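Local coordinates for beta-N-acetylhexosaminidase (Arthrobacter aurescens, PDB 3RCN), which probably hydrolyses terminal non-reducing N-acetyl-D-hexosamine residues in N-acetyl-beta-D-hexosaminides, as a member of glycosyl hydrolase family 20, at residues 402-413 against 423-434. Numbering follows the deposited sequence.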
ATOM      1  N   PRO A 402     -17.375 -23.295   2.346  1.00 43.79           N
ATOM      2  CA  PRO A 402     -18.505 -23.540   1.440  1.00 43.29           C
ATOM      3  C   PRO A 402     -18.641 -22.416   0.419  1.00 42.54           C
ATOM      4  O   PRO A 402     -18.597 -21.252   0.795  1.00 44.23           O
ATOM      5  CB  PRO A 402     -19.717 -23.551   2.375  1.00 42.65           C
ATOM      6  CG  PRO A 402     -19.163 -23.775   3.743  1.00 46.97           C
ATOM      7  CD  PRO A 402     -17.792 -23.181   3.752  1.00 46.43           C
ATOM      8  N   GLU A 403     -18.806 -22.771  -0.852  1.00 44.83           N
ATOM      9  CA  GLU A 403     -18.968 -21.798  -1.922  1.00 48.41           C
ATOM     10  C   GLU A 403     -20.209 -20.926  -1.748  1.00 46.53           C
ATOM     11  O   GLU A 403     -20.253 -19.811  -2.238  1.00 42.12           O
ATOM     12  CB  GLU A 403     -19.032 -22.504  -3.280  1.00 58.10           C
ATOM     13  CG  GLU A 403     -19.238 -21.557  -4.471  1.00 65.38           C
ATOM     14  CD  GLU A 403     -19.610 -22.286  -5.765  1.00 70.34           C
ATOM     15  OE1 GLU A 403     -19.912 -23.503  -5.724  1.00 56.71           O
ATOM     16  OE2 GLU A 403     -19.609 -21.631  -6.829  1.00 81.05           O
ATOM     17  N   HIS A 404     -21.234 -21.439  -1.084  1.00 50.97           N
ATOM     18  CA  HIS A 404     -22.468 -20.671  -0.951  1.00 57.48           C
ATOM     19  C   HIS A 404     -22.541 -19.879   0.352  1.00 56.88           C
ATOM     20  O   HIS A 404     -23.570 -19.277   0.670  1.00 56.44           O
ATOM     21  CB  HIS A 404     -23.705 -21.545  -1.160  1.00 63.37           C
ATOM     22  CG  HIS A 404     -23.774 -22.724  -0.247  1.00 73.27           C
ATOM     23  ND1 HIS A 404     -22.914 -23.797  -0.350  1.00 82.61           N
ATOM     24  CD2 HIS A 404     -24.612 -23.010   0.777  1.00 77.51           C
ATOM     25  CE1 HIS A 404     -23.215 -24.690   0.577  1.00 85.81           C
ATOM     26  NE2 HIS A 404     -24.242 -24.237   1.275  1.00 83.38           N
ATOM     27  N   LYS A 405     -21.451 -19.909   1.113  1.00 52.76           N
ATOM     28  CA  LYS A 405     -21.366 -19.205   2.393  1.00 55.97           C
ATOM     29  C   LYS A 405     -20.190 -18.233   2.447  1.00 49.88           C
ATOM     30  O   LYS A 405     -20.356 -17.048   2.672  1.00 50.37           O
ATOM     31  CB  LYS A 405     -21.243 -20.208   3.545  1.00 69.06           C
ATOM     32  CG  LYS A 405     -22.433 -21.138   3.720  1.00 74.98           C
ATOM     33  CD  LYS A 405     -23.720 -20.350   3.907  1.00 80.86           C
ATOM     34  CE  LYS A 405     -24.856 -21.266   4.314  1.00 85.09           C
ATOM     35  NZ  LYS A 405     -24.967 -22.428   3.397  1.00 85.80           N
ATOM     36  N   LEU A 406     -18.995 -18.795   2.320  1.00 44.55           N
ATOM     37  CA  LEU A 406     -17.721 -18.127   2.550  1.00 39.71           C
ATOM     38  C   LEU A 406     -16.963 -17.527   1.355  1.00 40.49           C
ATOM     39  O   LEU A 406     -15.764 -17.251   1.479  1.00 36.32           O
ATOM     40  CB  LEU A 406     -16.815 -18.996   3.416  1.00 44.64           C
ATOM     41  CG  LEU A 406     -17.417 -19.270   4.796  1.00 45.61           C
ATOM     42  CD1 LEU A 406     -16.394 -19.898   5.718  1.00 45.59           C
ATOM     43  CD2 LEU A 406     -17.949 -17.988   5.397  1.00 41.68           C
ATOM     44  N   TYR A 407     -17.577 -17.471   0.174  1.00 39.79           N
ATOM     45  CA  TYR A 407     -16.890 -16.876  -0.984  1.00 38.08           C
ATOM     46  C   TYR A 407     -17.161 -15.374  -1.080  1.00 41.95           C
ATOM     47  O   TYR A 407     -18.295 -14.941  -1.314  1.00 42.17           O
ATOM     48  CB  TYR A 407     -17.263 -17.583  -2.298  1.00 40.08           C
ATOM     49  CG  TYR A 407     -16.521 -18.893  -2.525  1.00 41.69           C
ATOM     50  CD1 TYR A 407     -15.928 -19.571  -1.470  1.00 43.18           C
ATOM     51  CD2 TYR A 407     -16.388 -19.431  -3.799  1.00 45.10           C
ATOM     52  CE1 TYR A 407     -15.242 -20.750  -1.672  1.00 45.96           C
ATOM     53  CE2 TYR A 407     -15.697 -20.622  -4.012  1.00 41.55           C
ATOM     54  CZ  TYR A 407     -15.130 -21.274  -2.940  1.00 46.25           C
ATOM     55  OH  TYR A 407     -14.443 -22.455  -3.124  1.00 50.49           O
ATOM     56  N   LEU A 408     -16.105 -14.583  -0.908  1.00 35.17           N
ATOM     57  CA  LEU A 408     -16.250 -13.141  -0.737  1.00 37.64           C
ATOM     58  C   LEU A 408     -16.215 -12.351  -2.044  1.00 35.53           C
ATOM     59  O   LEU A 408     -16.441 -11.146  -2.049  1.00 38.06           O
ATOM     60  CB  LEU A 408     -15.194 -12.608   0.236  1.00 45.59           C
ATOM     61  CG  LEU A 408     -15.216 -13.204   1.645  1.00 42.95           C
ATOM     62  CD1 LEU A 408     -14.099 -12.620   2.518  1.00 38.66           C
ATOM     63  CD2 LEU A 408     -16.579 -12.986   2.282  1.00 37.48           C
ATOM     64  N   ASP A 409     -15.919 -13.018  -3.148  1.00 36.30           N
ATOM     65  CA  ASP A 409     -16.082 -12.399  -4.455  1.00 34.18           C
ATOM     66  C   ASP A 409     -17.576 -12.288  -4.795  1.00 32.76           C
ATOM     67  O   ASP A 409     -17.956 -11.582  -5.724  1.00 33.61           O
ATOM     68  CB  ASP A 409     -15.300 -13.155  -5.544  1.00 37.13           C
ATOM     69  CG  ASP A 409     -15.643 -14.652  -5.605  1.00 45.97           C
ATOM     70  OD1 ASP A 409     -15.842 -15.165  -6.732  1.00 50.65           O
ATOM     71  OD2 ASP A 409     -15.691 -15.327  -4.543  1.00 43.80           O
ATOM     72  N   HIS A 410     -18.427 -12.950  -4.015  1.00 28.71           N
ATOM     73  CA  HIS A 410     -19.861 -12.936  -4.296  1.00 33.74           C
ATOM     74  C   HIS A 410     -20.527 -11.676  -3.780  1.00 37.20           C
ATOM     75  O   HIS A 410     -20.197 -11.192  -2.698  1.00 36.81           O
ATOM     76  CB  HIS A 410     -20.583 -14.152  -3.703  1.00 35.18           C
ATOM     77  CG  HIS A 410     -20.226 -15.447  -4.353  1.00 41.96           C
ATOM     78  ND1 HIS A 410     -20.946 -16.603  -4.146  1.00 42.06           N
ATOM     79  CD2 HIS A 410     -19.214 -15.777  -5.192  1.00 42.05           C
ATOM     80  CE1 HIS A 410     -20.394 -17.589  -4.827  1.00 43.98           C
ATOM     81  NE2 HIS A 410     -19.342 -17.112  -5.472  1.00 46.04           N
ATOM     82  N   ARG A 411     -21.505 -11.199  -4.548  1.00 36.32           N
ATOM     83  CA  ARG A 411     -22.238  -9.973  -4.270  1.00 35.38           C
ATOM     84  C   ARG A 411     -22.834  -9.916  -2.865  1.00 40.34           C
ATOM     85  O   ARG A 411     -23.333 -10.913  -2.358  1.00 38.93           O
ATOM     86  CB  ARG A 411     -23.347  -9.810  -5.299  1.00 36.03           C
ATOM     87  CG  ARG A 411     -24.444 -10.840  -5.195  1.00 31.54           C
ATOM     88  CD  ARG A 411     -24.883 -11.224  -6.586  1.00 36.47           C
ATOM     89  NE  ARG A 411     -25.828 -12.335  -6.597  1.00 42.13           N
ATOM     90  CZ  ARG A 411     -27.109 -12.217  -6.918  1.00 46.40           C
ATOM     91  NH1 ARG A 411     -27.605 -11.033  -7.252  1.00 51.63           N
ATOM     92  NH2 ARG A 411     -27.890 -13.283  -6.914  1.00 46.58           N
ATOM     93  N   GLN A 412     -22.775  -8.734  -2.250  1.00 44.06           N
ATOM     94  CA  GLN A 412     -23.156  -8.546  -0.851  1.00 38.41           C
ATOM     95  C   GLN A 412     -24.614  -8.165  -0.677  1.00 40.70           C
ATOM     96  O   GLN A 412     -25.101  -8.035   0.441  1.00 48.29           O
ATOM     97  CB  GLN A 412     -22.253  -7.494  -0.208  1.00 34.58           C
ATOM     98  CG  GLN A 412     -20.798  -7.833  -0.421  1.00 40.19           C
ATOM     99  CD  GLN A 412     -19.839  -6.949   0.334  1.00 37.74           C
ATOM    100  OE1 GLN A 412     -20.036  -6.656   1.514  1.00 38.91           O
ATOM    101  NE2 GLN A 412     -18.773  -6.532  -0.344  1.00 28.94           N
ATOM    102  N   ALA A 413     -25.313  -7.974  -1.785  1.00 40.36           N
ATOM    103  CA  ALA A 413     -26.733  -7.666  -1.717  1.00 44.28           C
ATOM    104  C   ALA A 413     -27.409  -8.013  -3.035  1.00 48.98           C
ATOM    105  O   ALA A 413     -26.749  -8.134  -4.062  1.00 56.82           O
ATOM    106  CB  ALA A 413     -26.938  -6.191  -1.376  1.00 47.37           C
ATOM    107  N   GLY A 423     -22.221 -14.742  -8.416  1.00 35.56           N
ATOM    108  CA  GLY A 423     -22.428 -15.681  -7.339  1.00 37.42           C
ATOM    109  C   GLY A 423     -23.736 -15.421  -6.628  1.00 38.16           C
ATOM    110  O   GLY A 423     -24.598 -14.701  -7.128  1.00 35.06           O
ATOM    111  N   PHE A 424     -23.881 -16.050  -5.469  1.00 37.77           N
ATOM    112  CA  PHE A 424     -25.066 -15.924  -4.633  1.00 40.05           C
ATOM    113  C   PHE A 424     -25.032 -14.635  -3.828  1.00 42.84           C
ATOM    114  O   PHE A 424     -23.957 -14.081  -3.584  1.00 39.55           O
ATOM    115  CB  PHE A 424     -25.163 -17.119  -3.683  1.00 40.56           C
ATOM    116  CG  PHE A 424     -24.894 -18.439  -4.346  1.00 43.13           C
ATOM    117  CD1 PHE A 424     -25.759 -18.937  -5.299  1.00 40.10           C
ATOM    118  CD2 PHE A 424     -23.766 -19.174  -4.019  1.00 50.33           C
ATOM    119  CE1 PHE A 424     -25.509 -20.145  -5.915  1.00 46.08           C
ATOM    120  CE2 PHE A 424     -23.517 -20.386  -4.627  1.00 52.01           C
ATOM    121  CZ  PHE A 424     -24.391 -20.872  -5.575  1.00 49.84           C
ATOM    122  N   VAL A 425     -26.196 -14.156  -3.402  1.00 39.18           N
ATOM    123  CA  VAL A 425     -26.187 -13.037  -2.482  1.00 41.75           C
ATOM    124  C   VAL A 425     -25.642 -13.570  -1.174  1.00 40.86           C
ATOM    125  O   VAL A 425     -26.230 -14.465  -0.578  1.00 38.71           O
ATOM    126  CB  VAL A 425     -27.606 -12.493  -2.206  1.00 41.74           C
ATOM    127  CG1 VAL A 425     -27.558 -11.393  -1.133  1.00 35.50           C
ATOM    128  CG2 VAL A 425     -28.250 -11.980  -3.491  1.00 41.33           C
ATOM    129  N   THR A 426     -24.543 -12.990  -0.705  1.00 37.73           N
ATOM    130  CA  THR A 426     -23.969 -13.403   0.562  1.00 41.35           C
ATOM    131  C   THR A 426     -23.800 -12.163   1.417  1.00 42.70           C
ATOM    132  O   THR A 426     -22.892 -11.352   1.186  1.00 46.31           O
ATOM    133  CB  THR A 426     -22.576 -14.002   0.339  1.00 47.25           C
ATOM    134  OG1 THR A 426     -22.632 -15.009  -0.686  1.00 44.91           O
ATOM    135  CG2 THR A 426     -22.016 -14.569   1.648  1.00 26.25           C
ATOM    136  N   THR A 427     -24.606 -12.052   2.463  1.00 36.94           N
ATOM    137  CA  THR A 427     -24.695 -10.774   3.145  1.00 43.29           C
ATOM    138  C   THR A 427     -23.899 -10.796   4.432  1.00 48.36           C
ATOM    139  O   THR A 427     -23.394 -11.841   4.851  1.00 50.27           O
ATOM    140  CB  THR A 427     -26.157 -10.435   3.483  1.00 42.78           C
ATOM    141  OG1 THR A 427     -26.652 -11.375   4.445  1.00 45.15           O
ATOM    142  CG2 THR A 427     -27.020 -10.499   2.235  1.00 40.41           C
ATOM    143  N   LEU A 428     -23.839  -9.643   5.084  1.00 46.98           N
ATOM    144  CA  LEU A 428     -23.116  -9.521   6.338  1.00 44.07           C
ATOM    145  C   LEU A 428     -23.746 -10.413   7.408  1.00 44.90           C
ATOM    146  O   LEU A 428     -23.047 -11.081   8.163  1.00 44.11           O
ATOM    147  CB  LEU A 428     -23.101  -8.065   6.803  1.00 34.68           C
ATOM    148  CG  LEU A 428     -22.309  -7.847   8.084  1.00 36.96           C
ATOM    149  CD1 LEU A 428     -20.838  -8.231   7.884  1.00 34.00           C
ATOM    150  CD2 LEU A 428     -22.440  -6.403   8.507  1.00 41.95           C
ATOM    151  N   GLN A 429     -25.073 -10.420   7.468  1.00 43.36           N
ATOM    152  CA  GLN A 429     -25.773 -11.175   8.491  1.00 48.64           C
ATOM    153  C   GLN A 429     -25.705 -12.677   8.195  1.00 52.79           C
ATOM    154  O   GLN A 429     -25.440 -13.479   9.085  1.00 56.25           O
ATOM    155  CB  GLN A 429     -27.218 -10.693   8.604  1.00 49.11           C
ATOM    156  CG  GLN A 429     -28.064 -11.422   9.635  1.00 51.08           C
ATOM    157  CD  GLN A 429     -29.517 -10.959   9.611  1.00 55.67           C
ATOM    158  OE1 GLN A 429     -30.332 -11.407  10.407  1.00 55.46           O
ATOM    159  NE2 GLN A 429     -29.842 -10.055   8.693  1.00 60.81           N
ATOM    160  N   ALA A 430     -25.924 -13.048   6.938  1.00 45.72           N
ATOM    161  CA  ALA A 430     -25.870 -14.448   6.543  1.00 43.66           C
ATOM    162  C   ALA A 430     -24.529 -15.067   6.938  1.00 47.37           C
ATOM    163  O   ALA A 430     -24.471 -16.132   7.539  1.00 54.65           O
ATOM    164  CB  ALA A 430     -26.111 -14.586   5.046  1.00 33.47           C
ATOM    165  N   VAL A 431     -23.455 -14.372   6.596  1.00 43.49           N
ATOM    166  CA  VAL A 431     -22.103 -14.817   6.874  1.00 38.68           C
ATOM    167  C   VAL A 431     -21.833 -14.888   8.380  1.00 43.30           C
ATOM    168  O   VAL A 431     -21.010 -15.686   8.832  1.00 34.61           O
ATOM    169  CB  VAL A 431     -21.095 -13.857   6.190  1.00 50.92           C
ATOM    170  CG1 VAL A 431     -19.888 -13.588   7.069  1.00 48.45           C
ATOM    171  CG2 VAL A 431     -20.694 -14.390   4.831  1.00 46.82           C
ATOM    172  N   TYR A 432     -22.515 -14.045   9.155  1.00 43.58           N
ATOM    173  CA  TYR A 432     -22.279 -14.000  10.594  1.00 40.15           C
ATOM    174  C   TYR A 432     -22.975 -15.146  11.285  1.00 39.81           C
ATOM    175  O   TYR A 432     -22.595 -15.548  12.385  1.00 41.70           O
ATOM    176  CB  TYR A 432     -22.773 -12.694  11.197  1.00 32.68           C
ATOM    177  CG  TYR A 432     -22.503 -12.566  12.690  1.00 37.96           C
ATOM    178  CD1 TYR A 432     -21.203 -12.396  13.169  1.00 43.66           C
ATOM    179  CD2 TYR A 432     -23.545 -12.587  13.620  1.00 35.94           C
ATOM    180  CE1 TYR A 432     -20.946 -12.266  14.530  1.00 40.04           C
ATOM    181  CE2 TYR A 432     -23.298 -12.463  14.984  1.00 30.11           C
ATOM    182  CZ  TYR A 432     -21.996 -12.297  15.428  1.00 40.16           C
ATOM    183  OH  TYR A 432     -21.733 -12.173  16.771  1.00 42.95           O
ATOM    184  N   GLU A 433     -24.009 -15.654  10.639  1.00 42.74           N
ATOM    185  CA  GLU A 433     -24.794 -16.748  11.182  1.00 44.49           C
ATOM    186  C   GLU A 433     -24.355 -18.133  10.671  1.00 48.45           C
ATOM    187  O   GLU A 433     -24.951 -19.135  11.015  1.00 61.55           O
ATOM    188  CB  GLU A 433     -26.274 -16.470  10.956  1.00 46.94           C
ATOM    189  CG  GLU A 433     -26.732 -15.206  11.709  1.00 53.79           C
ATOM    190  CD  GLU A 433     -28.227 -14.951  11.601  1.00 67.65           C
ATOM    191  OE1 GLU A 433     -28.901 -15.637  10.788  1.00 72.29           O
ATOM    192  OE2 GLU A 433     -28.724 -14.062  12.335  1.00 66.37           O
ATOM    193  N   PHE A 434     -23.290 -18.173   9.872  1.00 47.96           N
ATOM    194  CA  PHE A 434     -22.726 -19.412   9.333  1.00 56.77           C
ATOM    195  C   PHE A 434     -22.168 -20.415  10.352  1.00 61.13           C
ATOM    196  O   PHE A 434     -21.615 -20.027  11.380  1.00 58.31           O
ATOM    197  CB  PHE A 434     -21.617 -19.079   8.332  1.00 60.07           C
ATOM    198  CG  PHE A 434     -20.664 -20.224   8.079  1.00 66.92           C
ATOM    199  CD1 PHE A 434     -20.921 -21.157   7.078  1.00 65.41           C
ATOM    200  CD2 PHE A 434     -19.504 -20.364   8.842  1.00 69.57           C
ATOM    201  CE1 PHE A 434     -20.037 -22.212   6.849  1.00 69.67           C
ATOM    202  CE2 PHE A 434     -18.614 -21.425   8.625  1.00 63.09           C
ATOM    203  CZ  PHE A 434     -18.878 -22.340   7.629  1.00 65.13           C
TER
HETATM  204  O   HOH W   1     -20.509 -17.424  -0.832  1.00 46.00           O
HETATM  205  O   HOH W   2     -24.422 -16.778   0.236  1.00 59.04           O
HETATM  206  O   HOH W   3     -24.409  -7.201   3.301  1.00 45.54           O
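Arg411 sets CG between its backbone N and carbonyl carbon (chi1 67°) and bends at chi2, which brings its guanidinium group alongside 423-425. Arg411 NE donates to Gly423 O at 2.7 Å, from above the carbonyl plane. Val425 CG2 lies over the centre of one guanidinium face, 3.6 Å from Arg411 CZ. Arg411 NH2 bonds to Arg533 O. With an alanine at Arg411, Gly423 O would probably lose this donor and the Val425 methyl its flat partner. The backbones join where Thr426 N donates to Arg411 O at 2.9 Å, almost straight. The His410 ring is sandwiched: Gly423 CA sits over one face in a CH-pi contact, 3.6 Å from the centroid, and Tyr407 CB over the other. Both segments belong to the connection between strands 397-400 and 449-456 of the catalytic alpha-beta barrel. Glu403 lies near Glu316, the predicted proton donor, and pairs with Arg533. Two waters bridge the segments: one links Glu403 O and Tyr407 N to Thr426 OG1, the other His404 O to Val425 O and the same hydroxyl. Beyond helix 428-432, Phe434 takes Leu406 CD1 over one face, 4.2 Å from the centroid, while Pro402 CG approaches its CE1 at 3.6 Å.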